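Local coordinates for protein diol-dehydratase (Roseburia inulinivorans, PDB 5I2A) that dehydrates 1,2-propanediol as a B12-independent diol dehydratase of the glycyl radical enzyme type, at residues E463-N468 against M493-K498; Q487-F492 against Y566-L571; F556-V561 against E665-A670. All coordinates share one frame; numbering follows the deposited sequence.

Interaction 1 of 3, residues E463-N468 against M493-K498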
loop_
_atom_site.group_PDB
_atom_site.type_symbol
_atom_site.label_atom_id
_atom_site.label_comp_id
_atom_site.label_asym_id
_atom_site.label_seq_id
_atom_site.Cartn_x
_atom_site.Cartn_y
_atom_site.Cartn_z
ATOM N N GLU A 463 36.049 -15.351 6.026
ATOM C CA GLU A 463 36.192 -15.852 7.390
ATOM C C GLU A 463 35.270 -17.044 7.647
ATOM O O GLU A 463 35.648 -17.973 8.352
ATOM C CB GLU A 463 35.910 -14.754 8.404
ATOM C CG GLU A 463 36.981 -13.686 8.461
ATOM C CD GLU A 463 36.787 -12.747 9.638
ATOM O OE1 GLU A 463 35.945 -11.830 9.551
ATOM O OE2 GLU A 463 37.458 -12.944 10.661
ATOM N N MET A 464 34.074 -17.029 7.059
ATOM C CA MET A 464 33.142 -18.137 7.239
ATOM C C MET A 464 33.637 -19.427 6.575
ATOM O O MET A 464 33.281 -20.521 7.005
ATOM C CB MET A 464 31.751 -17.778 6.706
ATOM C CG MET A 464 30.988 -16.765 7.560
ATOM S SD MET A 464 30.834 -17.167 9.326
ATOM C CE MET A 464 32.176 -16.212 10.040
ATOM N N VAL A 465 34.461 -19.318 5.544
ATOM C CA VAL A 465 34.998 -20.539 4.952
ATOM C C VAL A 465 35.900 -21.240 5.970
ATOM O O VAL A 465 35.834 -22.457 6.121
ATOM C CB VAL A 465 35.774 -20.278 3.649
ATOM C CG1 VAL A 465 36.340 -21.592 3.091
ATOM C CG2 VAL A 465 34.861 -19.635 2.617
ATOM N N PHE A 466 36.710 -20.463 6.688
ATOM C CA PHE A 466 37.613 -21.010 7.700
ATOM C C PHE A 466 36.838 -21.609 8.867
ATOM O O PHE A 466 37.206 -22.655 9.396
ATOM C CB PHE A 466 38.585 -19.933 8.217
ATOM C CG PHE A 466 39.742 -19.665 7.283
ATOM C CD1 PHE A 466 40.860 -20.486 7.292
ATOM C CD2 PHE A 466 39.706 -18.601 6.394
ATOM C CE1 PHE A 466 41.932 -20.256 6.429
ATOM C CE2 PHE A 466 40.759 -18.368 5.533
ATOM C CZ PHE A 466 41.881 -19.198 5.547
ATOM N N SER A 467 35.759 -20.941 9.254
ATOM C CA SER A 467 35.022 -21.326 10.449
ATOM C C SER A 467 33.810 -22.198 10.157
ATOM O O SER A 467 33.021 -22.450 11.050
ATOM C CB SER A 467 34.566 -20.083 11.204
ATOM O OG SER A 467 33.501 -19.457 10.508
ATOM N N ASN A 468 33.660 -22.641 8.911
ATOM C CA ASN A 468 32.493 -23.432 8.509
ATOM C C ASN A 468 31.175 -22.780 8.941
ATOM O O ASN A 468 30.265 -23.438 9.466
ATOM C CB ASN A 468 32.589 -24.859 9.064
ATOM C CG ASN A 468 31.601 -25.811 8.404
ATOM O OD1 ASN A 468 31.069 -25.531 7.332
ATOM N ND2 ASN A 468 31.366 -26.949 9.038
ATOM N N MET A 493 37.826 -22.166 -3.029
ATOM C CA MET A 493 37.225 -21.084 -3.820
ATOM C C MET A 493 35.729 -21.256 -3.953
ATOM O O MET A 493 34.975 -20.295 -3.832
ATOM C CB MET A 493 37.835 -21.011 -5.224
ATOM C CG MET A 493 38.952 -20.013 -5.373
ATOM S SD MET A 493 38.429 -18.308 -5.132
ATOM C CE MET A 493 38.582 -17.621 -6.765
ATOM N N GLU A 494 35.314 -22.493 -4.222
ATOM C CA GLU A 494 33.910 -22.826 -4.362
ATOM C C GLU A 494 33.156 -22.602 -3.049
ATOM O O GLU A 494 32.040 -22.087 -3.047
ATOM C CB GLU A 494 33.761 -24.272 -4.849
ATOM C CG GLU A 494 32.328 -24.770 -4.938
ATOM C CD GLU A 494 31.468 -23.971 -5.909
ATOM O OE1 GLU A 494 32.008 -23.249 -6.766
ATOM O OE2 GLU A 494 30.232 -24.067 -5.813
ATOM N N ALA A 495 33.770 -22.973 -1.933
ATOM C CA ALA A 495 33.179 -22.692 -0.633
ATOM C C ALA A 495 32.996 -21.173 -0.430
ATOM O O ALA A 495 31.959 -20.724 0.062
ATOM C CB ALA A 495 34.039 -23.283 0.480
ATOM N N TYR A 496 34.005 -20.394 -0.818
ATOM C CA TYR A 496 33.921 -18.942 -0.717
ATOM C C TYR A 496 32.813 -18.391 -1.611
ATOM O O TYR A 496 32.048 -17.523 -1.187
ATOM C CB TYR A 496 35.254 -18.285 -1.072
ATOM C CG TYR A 496 35.214 -16.771 -1.033
ATOM C CD1 TYR A 496 34.839 -16.090 0.121
ATOM C CD2 TYR A 496 35.555 -16.024 -2.143
ATOM C CE1 TYR A 496 34.807 -14.697 0.155
ATOM C CE2 TYR A 496 35.520 -14.636 -2.119
ATOM C CZ TYR A 496 35.147 -13.983 -0.977
ATOM O OH TYR A 496 35.111 -12.619 -0.976
ATOM N N ARG A 497 32.716 -18.911 -2.834
ATOM C CA ARG A 497 31.669 -18.466 -3.763
ATOM C C ARG A 497 30.287 -18.653 -3.125
ATOM O O ARG A 497 29.427 -17.768 -3.209
ATOM C CB ARG A 497 31.745 -19.216 -5.098
ATOM C CG ARG A 497 30.844 -18.634 -6.194
ATOM C CD ARG A 497 30.755 -19.544 -7.422
ATOM N NE ARG A 497 30.123 -20.818 -7.101
ATOM C CZ ARG A 497 28.809 -21.009 -7.034
ATOM N NH1 ARG A 497 27.974 -20.007 -7.270
ATOM N NH2 ARG A 497 28.326 -22.204 -6.739
ATOM N N LYS A 498 30.094 -19.785 -2.455
ATOM C CA LYS A 498 28.794 -20.087 -1.857
ATOM C C LYS A 498 28.507 -19.235 -0.622
ATOM O O LYS A 498 27.375 -18.808 -0.422
ATOM C CB LYS A 498 28.690 -21.574 -1.490
ATOM C CG LYS A 498 28.624 -22.558 -2.672
ATOM C CD LYS A 498 28.798 -23.985 -2.144
ATOM C CE LYS A 498 28.837 -25.029 -3.239
ATOM N NZ LYS A 498 29.297 -26.354 -2.722
#
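V465 lies against A495 and Y496, and it alone carries the contact for its own helix. The backbones come near each other here, with V465 CA only 6.0 Å from Y496 CA, so a short branched side chain is enough to bridge them. From CA the V465 bond to CB points at the helix of M493-K498, and the two methyls then divide the work. CG1 stands anti to the backbone N (chi1 179°) and reaches the methyl of A495, with V465 CG1 3.9 Å from A495 CB. CG2 takes the position beside the backbone N and presses on the main chain itself: V465 CG2 is 3.5 Å from Y496 CA and 3.6 Å from Y496 N. The same methyl meets the root of the tyrosine side chain, V465 CG2 being 3.9 Å from Y496 CB, and lies at the edge of the ring near its plane rather than over a face. No hydrogen bond crosses, so all three touching residues are held by apolar fit.

Polar groups are dealt with to the side. On the flank turned from the valine, R497 grips E494 side-on, R497 NE to E494 OE1 and R497 NH2 to E494 OE2, the latter 2.8 Å long; both carboxylate oxygens are met on their syn sides. K498 adds a long ion pair to that network. At N468 the valine's helix closes in a Schellman motif with positive phi.

Helix 459-467 thus rests on helix 489-521, with F486 of the connecting loop touching both V465 and A495. F466 turns to helix 580-588, while Y496 continues toward helices 558-574 and 661-678, and its hydroxyl is hydrogen-bonded to the carbonyl of M458, just past the end of strand 454-457.

Interaction 2 of 3, residues Q487-F492 against Y566-L571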
loop_
_atom_site.group_PDB
_atom_site.type_symbol
_atom_site.label_atom_id
_atom_site.label_comp_id
_atom_site.label_asym_id
_atom_site.label_seq_id
_atom_site.Cartn_x
_atom_site.Cartn_y
_atom_site.Cartn_z
ATOM N N GLN A 487 40.379 -30.394 -0.410
ATOM C CA GLN A 487 41.505 -31.103 -1.018
ATOM C C GLN A 487 42.233 -30.282 -2.070
ATOM O O GLN A 487 43.313 -30.659 -2.515
ATOM C CB GLN A 487 41.031 -32.415 -1.652
ATOM C CG GLN A 487 40.356 -33.377 -0.684
ATOM C CD GLN A 487 41.323 -34.008 0.301
ATOM O OE1 GLN A 487 42.370 -34.526 -0.087
ATOM N NE2 GLN A 487 40.975 -33.969 1.582
ATOM N N SER A 488 41.641 -29.173 -2.489
ATOM C CA SER A 488 42.253 -28.343 -3.523
ATOM C C SER A 488 41.881 -26.886 -3.338
ATOM O O SER A 488 40.917 -26.575 -2.632
ATOM C CB SER A 488 41.819 -28.797 -4.909
ATOM O OG SER A 488 40.430 -28.569 -5.083
ATOM N N PHE A 489 42.624 -25.996 -3.987
ATOM C CA PHE A 489 42.295 -24.579 -3.918
ATOM C C PHE A 489 40.925 -24.322 -4.537
ATOM O O PHE A 489 40.159 -23.530 -4.018
ATOM C CB PHE A 489 43.347 -23.727 -4.608
ATOM C CG PHE A 489 42.991 -22.280 -4.660
ATOM C CD1 PHE A 489 42.938 -21.526 -3.494
ATOM C CD2 PHE A 489 42.688 -21.672 -5.867
ATOM C CE1 PHE A 489 42.606 -20.195 -3.531
ATOM C CE2 PHE A 489 42.349 -20.334 -5.918
ATOM C CZ PHE A 489 42.306 -19.592 -4.749
ATOM N N ASP A 490 40.616 -25.008 -5.635
ATOM C CA ASP A 490 39.305 -24.881 -6.258
ATOM C C ASP A 490 38.158 -25.176 -5.282
ATOM O O ASP A 490 37.110 -24.556 -5.367
ATOM C CB ASP A 490 39.185 -25.798 -7.476
ATOM C CG ASP A 490 40.023 -25.325 -8.642
ATOM O OD1 ASP A 490 40.534 -24.193 -8.583
ATOM O OD2 ASP A 490 40.167 -26.080 -9.621
ATOM N N GLU A 491 38.357 -26.122 -4.366
ATOM C CA GLU A 491 37.323 -26.458 -3.383
ATOM C C GLU A 491 37.128 -25.343 -2.362
ATOM O O GLU A 491 36.003 -25.052 -1.949
ATOM C CB GLU A 491 37.658 -27.758 -2.652
ATOM C CG GLU A 491 37.239 -29.024 -3.389
ATOM C CD GLU A 491 37.601 -30.284 -2.621
ATOM O OE1 GLU A 491 38.064 -31.248 -3.258
ATOM O OE2 GLU A 491 37.430 -30.307 -1.384
ATOM N N PHE A 492 38.230 -24.738 -1.940
ATOM C CA PHE A 492 38.161 -23.579 -1.063
ATOM C C PHE A 492 37.434 -22.443 -1.784
ATOM O O PHE A 492 36.543 -21.835 -1.218
ATOM C CB PHE A 492 39.560 -23.140 -0.627
ATOM C CG PHE A 492 39.564 -22.044 0.416
ATOM C CD1 PHE A 492 39.336 -20.721 0.059
ATOM C CD2 PHE A 492 39.828 -22.334 1.741
ATOM C CE1 PHE A 492 39.336 -19.713 1.007
ATOM C CE2 PHE A 492 39.846 -21.333 2.697
ATOM C CZ PHE A 492 39.592 -20.018 2.327
ATOM N N TYR A 566 45.326 -15.690 -2.733
ATOM C CA TYR A 566 46.654 -15.990 -3.248
ATOM C C TYR A 566 47.527 -16.683 -2.183
ATOM O O TYR A 566 48.173 -17.676 -2.464
ATOM C CB TYR A 566 47.338 -14.721 -3.757
ATOM C CG TYR A 566 48.658 -15.004 -4.433
ATOM C CD1 TYR A 566 48.703 -15.502 -5.732
ATOM C CD2 TYR A 566 49.858 -14.798 -3.768
ATOM C CE1 TYR A 566 49.909 -15.773 -6.355
ATOM C CE2 TYR A 566 51.069 -15.065 -4.383
ATOM C CZ TYR A 566 51.086 -15.552 -5.674
ATOM O OH TYR A 566 52.280 -15.825 -6.280
ATOM N N THR A 567 47.541 -16.146 -0.970
ATOM C CA THR A 567 48.210 -16.800 0.153
ATOM C C THR A 567 47.811 -18.278 0.281
ATOM O O THR A 567 48.661 -19.170 0.378
ATOM C CB THR A 567 47.888 -16.100 1.463
ATOM O OG1 THR A 567 48.592 -14.858 1.521
ATOM C CG2 THR A 567 48.270 -16.978 2.667
ATOM N N ILE A 568 46.508 -18.521 0.256
ATOM C CA ILE A 568 45.969 -19.860 0.445
ATOM C C ILE A 568 46.375 -20.776 -0.695
ATOM O O ILE A 568 46.824 -21.897 -0.467
ATOM C CB ILE A 568 44.443 -19.825 0.569
ATOM C CG1 ILE A 568 44.058 -19.083 1.853
ATOM C CG2 ILE A 568 43.859 -21.238 0.563
ATOM C CD1 ILE A 568 42.654 -18.546 1.844
ATOM N N LYS A 569 46.241 -20.276 -1.919
ATOM C CA LYS A 569 46.598 -21.041 -3.101
ATOM C C LYS A 569 48.085 -21.408 -3.111
ATOM O O LYS A 569 48.427 -22.565 -3.337
ATOM C CB LYS A 569 46.237 -20.270 -4.366
ATOM C CG LYS A 569 46.414 -21.058 -5.642
ATOM C CD LYS A 569 46.357 -20.143 -6.856
ATOM C CE LYS A 569 46.112 -20.931 -8.138
ATOM N NZ LYS A 569 46.517 -20.168 -9.341
ATOM N N LYS A 570 48.952 -20.434 -2.840
ATOM C CA LYS A 570 50.405 -20.639 -2.888
ATOM C C LYS A 570 50.994 -21.375 -1.694
ATOM O O LYS A 570 51.626 -22.410 -1.859
ATOM C CB LYS A 570 51.129 -19.308 -3.013
ATOM C CG LYS A 570 51.085 -18.716 -4.386
ATOM C CD LYS A 570 51.650 -19.658 -5.413
ATOM C CE LYS A 570 51.531 -19.054 -6.790
ATOM N NZ LYS A 570 51.878 -20.024 -7.862
ATOM N N LEU A 571 50.783 -20.854 -0.494
ATOM C CA LEU A 571 51.455 -21.386 0.686
ATOM C C LEU A 571 50.801 -22.631 1.278
ATOM O O LEU A 571 51.478 -23.431 1.906
ATOM C CB LEU A 571 51.559 -20.310 1.764
ATOM C CG LEU A 571 52.278 -19.040 1.330
ATOM C CD1 LEU A 571 52.496 -18.129 2.519
ATOM C CD2 LEU A 571 53.596 -19.401 0.667
#
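The capped first turn of helix 489-521 meets the middle of helix 558-574, F489 and F492 facing I568 and K569. S488 is the N-cap, its OG accepting from E491 N at 3.3 Å.

F489 makes a CH-pi contact. It holds its CG anti to the backbone N (chi1 175°), which swings the ring across to K569. K569 CB sits over the ring centre, 3.7 Å from the centroid of F489 and 13° off its normal, and the two side chains cross at about a right angle, the lysine's CB, CG and CD passing over the ring face. I568 CG2 meets the ring edge, 4.2 Å from F489 CD1. One turn on, F492 takes the far end of the isoleucine: I568 CD1 touches F492 CZ at 3.4 Å, while I568 CG2 lies farther off above one ring face.

A serine in place of F489 offers the K569 methylenes no ring and would probably leave a gap beside I568 CG2 and the lysine's base less firmly held, even with its tip still paired.

No hydrogen bond crosses; the lysine is apolar at its base, against an aromatic face, and charged at its tip, which forms a salt bridge with E662.

Interaction 3 of 3, residues F556-V561 against E665-A670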
loop_
_atom_site.group_PDB
_atom_site.type_symbol
_atom_site.label_atom_id
_atom_site.label_comp_id
_atom_site.label_asym_id
_atom_site.label_seq_id
_atom_site.Cartn_x
_atom_site.Cartn_y
_atom_site.Cartn_z
ATOM N N PHE A 556 33.088 -4.535 -0.304
ATOM C CA PHE A 556 34.297 -4.073 0.365
ATOM C C PHE A 556 35.370 -5.142 0.411
ATOM O O PHE A 556 35.085 -6.286 0.732
ATOM C CB PHE A 556 33.988 -3.656 1.806
ATOM C CG PHE A 556 33.271 -2.332 1.943
ATOM C CD1 PHE A 556 31.979 -2.170 1.484
ATOM C CD2 PHE A 556 33.889 -1.263 2.593
ATOM C CE1 PHE A 556 31.315 -0.959 1.641
ATOM C CE2 PHE A 556 33.231 -0.051 2.766
ATOM C CZ PHE A 556 31.946 0.100 2.282
ATOM N N GLY A 557 36.609 -4.763 0.134
ATOM C CA GLY A 557 37.738 -5.605 0.462
ATOM C C GLY A 557 38.322 -6.459 -0.644
ATOM O O GLY A 557 38.982 -7.463 -0.361
ATOM N N ILE A 558 38.101 -6.070 -1.893
ATOM C CA ILE A 558 38.623 -6.850 -3.022
ATOM C C ILE A 558 40.135 -7.158 -2.907
ATOM O O ILE A 558 40.547 -8.301 -3.117
ATOM C CB ILE A 558 38.356 -6.143 -4.356
ATOM C CG1 ILE A 558 36.917 -6.396 -4.792
ATOM C CG2 ILE A 558 39.268 -6.675 -5.434
ATOM C CD1 ILE A 558 36.575 -5.799 -6.140
ATOM N N ALA A 559 40.953 -6.158 -2.574
ATOM C CA ALA A 559 42.398 -6.396 -2.425
ATOM C C ALA A 559 42.676 -7.432 -1.334
ATOM O O ALA A 559 43.484 -8.344 -1.523
ATOM C CB ALA A 559 43.157 -5.077 -2.114
ATOM N N ASN A 560 42.010 -7.278 -0.192
ATOM C CA ASN A 560 42.213 -8.192 0.931
ATOM C C ASN A 560 41.848 -9.620 0.539
ATOM O O ASN A 560 42.593 -10.550 0.828
ATOM C CB ASN A 560 41.394 -7.758 2.149
ATOM C CG ASN A 560 41.670 -6.324 2.550
ATOM O OD1 ASN A 560 40.866 -5.435 2.286
ATOM N ND2 ASN A 560 42.825 -6.089 3.169
ATOM N N VAL A 561 40.716 -9.775 -0.143
ATOM C CA VAL A 561 40.244 -11.088 -0.580
ATOM C C VAL A 561 41.190 -11.709 -1.611
ATOM O O VAL A 561 41.540 -12.876 -1.507
ATOM C CB VAL A 561 38.808 -11.006 -1.173
ATOM C CG1 VAL A 561 38.410 -12.311 -1.861
ATOM C CG2 VAL A 561 37.814 -10.652 -0.091
ATOM N N GLU A 665 44.542 -12.049 -11.241
ATOM C CA GLU A 665 43.471 -12.839 -11.842
ATOM C C GLU A 665 42.520 -13.296 -10.737
ATOM O O GLU A 665 41.322 -13.417 -10.956
ATOM C CB GLU A 665 44.027 -14.039 -12.632
ATOM C CG GLU A 665 44.570 -15.179 -11.754
ATOM C CD GLU A 665 45.252 -16.307 -12.538
ATOM O OE1 GLU A 665 45.179 -16.322 -13.788
ATOM O OE2 GLU A 665 45.859 -17.187 -11.888
ATOM N N LEU A 666 43.055 -13.529 -9.543
ATOM C CA LEU A 666 42.222 -13.878 -8.398
ATOM C C LEU A 666 41.393 -12.679 -7.921
ATOM O O LEU A 666 40.275 -12.848 -7.466
ATOM C CB LEU A 666 43.070 -14.412 -7.250
ATOM C CG LEU A 666 43.775 -15.749 -7.478
ATOM C CD1 LEU A 666 44.563 -16.128 -6.245
ATOM C CD2 LEU A 666 42.778 -16.843 -7.824
ATOM N N ALA A 667 41.940 -11.475 -8.030
ATOM C CA ALA A 667 41.168 -10.278 -7.718
ATOM C C ALA A 667 39.979 -10.166 -8.661
ATOM O O ALA A 667 38.869 -9.865 -8.227
ATOM C CB ALA A 667 42.030 -9.042 -7.801
ATOM N N ARG A 668 40.227 -10.413 -9.944
ATOM C CA ARG A 668 39.178 -10.355 -10.956
ATOM C C ARG A 668 38.113 -11.410 -10.679
ATOM O O ARG A 668 36.917 -11.129 -10.705
ATOM C CB ARG A 668 39.761 -10.557 -12.362
ATOM C CG ARG A 668 38.725 -10.561 -13.510
ATOM C CD ARG A 668 39.405 -10.811 -14.873
ATOM N NE ARG A 668 38.476 -10.847 -16.008
ATOM C CZ ARG A 668 38.033 -9.776 -16.667
ATOM N NH1 ARG A 668 38.401 -8.552 -16.297
ATOM N NH2 ARG A 668 37.200 -9.922 -17.694
ATOM N N GLU A 669 38.565 -12.627 -10.414
ATOM C CA GLU A 669 37.663 -13.749 -10.175
ATOM C C GLU A 669 36.832 -13.527 -8.906
ATOM O O GLU A 669 35.631 -13.786 -8.882
ATOM C CB GLU A 669 38.467 -15.058 -10.092
ATOM C CG GLU A 669 37.655 -16.331 -10.173
ATOM C CD GLU A 669 38.519 -17.600 -10.183
ATOM O OE1 GLU A 669 39.746 -17.512 -10.416
ATOM O OE2 GLU A 669 37.961 -18.695 -9.956
ATOM N N ALA A 670 37.466 -13.023 -7.858
ATOM C CA ALA A 670 36.769 -12.797 -6.599
ATOM C C ALA A 670 35.752 -11.663 -6.718
ATOM O O ALA A 670 34.679 -11.738 -6.133
ATOM C CB ALA A 670 37.755 -12.499 -5.490
#
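V561 and A670 make the close part of this contact: V561 CG1 is 3.7 Å from A670 CB, methyl against methyl, with both bonds from CA to CB aimed across the interface. With the valine's CG1 anti to the backbone N (chi1 170°), that methyl and not CG2 is the one that meets A670 CB.

One turn earlier on each helix, I558 and A667 pair more loosely. I558 CG2 lies 4.3 Å from A667 CB and equally far from A667 O, although I558 CA and A667 CA are only 6.3 Å apart, nearer than the 7.2 Å between V561 CA and A670 CA. The backbones are closest where the side chains fit less snugly, because neither CB there is directed straight at the other helix. Two alanines on 665-670 keep that face low. Neighbours add to it: A562 touches A667, L565 touches A670, and Y496 of helix 489-521 reaches V561.

Elsewhere round 665-670 the side chains are charged: E665, R668 and E669 are exposed, though E669 still touches M493. R668 NH1 hydrogen-bonds to the carbonyl of K743, and E665 has a long, weak ion pair with K569. No hydrogen bond spans the two segments. N560, buried on another side of its helix, is satisfied by A720 N and D711.

G557, with positive phi, is the N-cap joining strand 548-556 to helix 558-574; a side chain there would strike the preceding carbonyl oxygen. The first turn of that helix packs on the alanine face of helix 661-678 through pairs spaced i, i+3 on both helices, a close helix-helix packing made possible by small side chains.

The three contacts join four helices that pack on one another, their centres 12 to 14 Å apart. Interactions 1 and 2 share helix 489-521 and join where V465 CG1 meets F492 CE2 at 3.5 Å; F466 also packs its ring edge-to-face with F492. Interactions 2 and 3 share helix 558-574, and F489 CE2 lies 4.0 Å from L666 CD2 of helix 661-678. Interaction 1 reaches interaction 3 through Y496 OH, 3.4 Å from V561 CG1, and through M493, which packs on E669. None of the segments includes G817, the probable glycyl radical position, which does not carry the radical in this model.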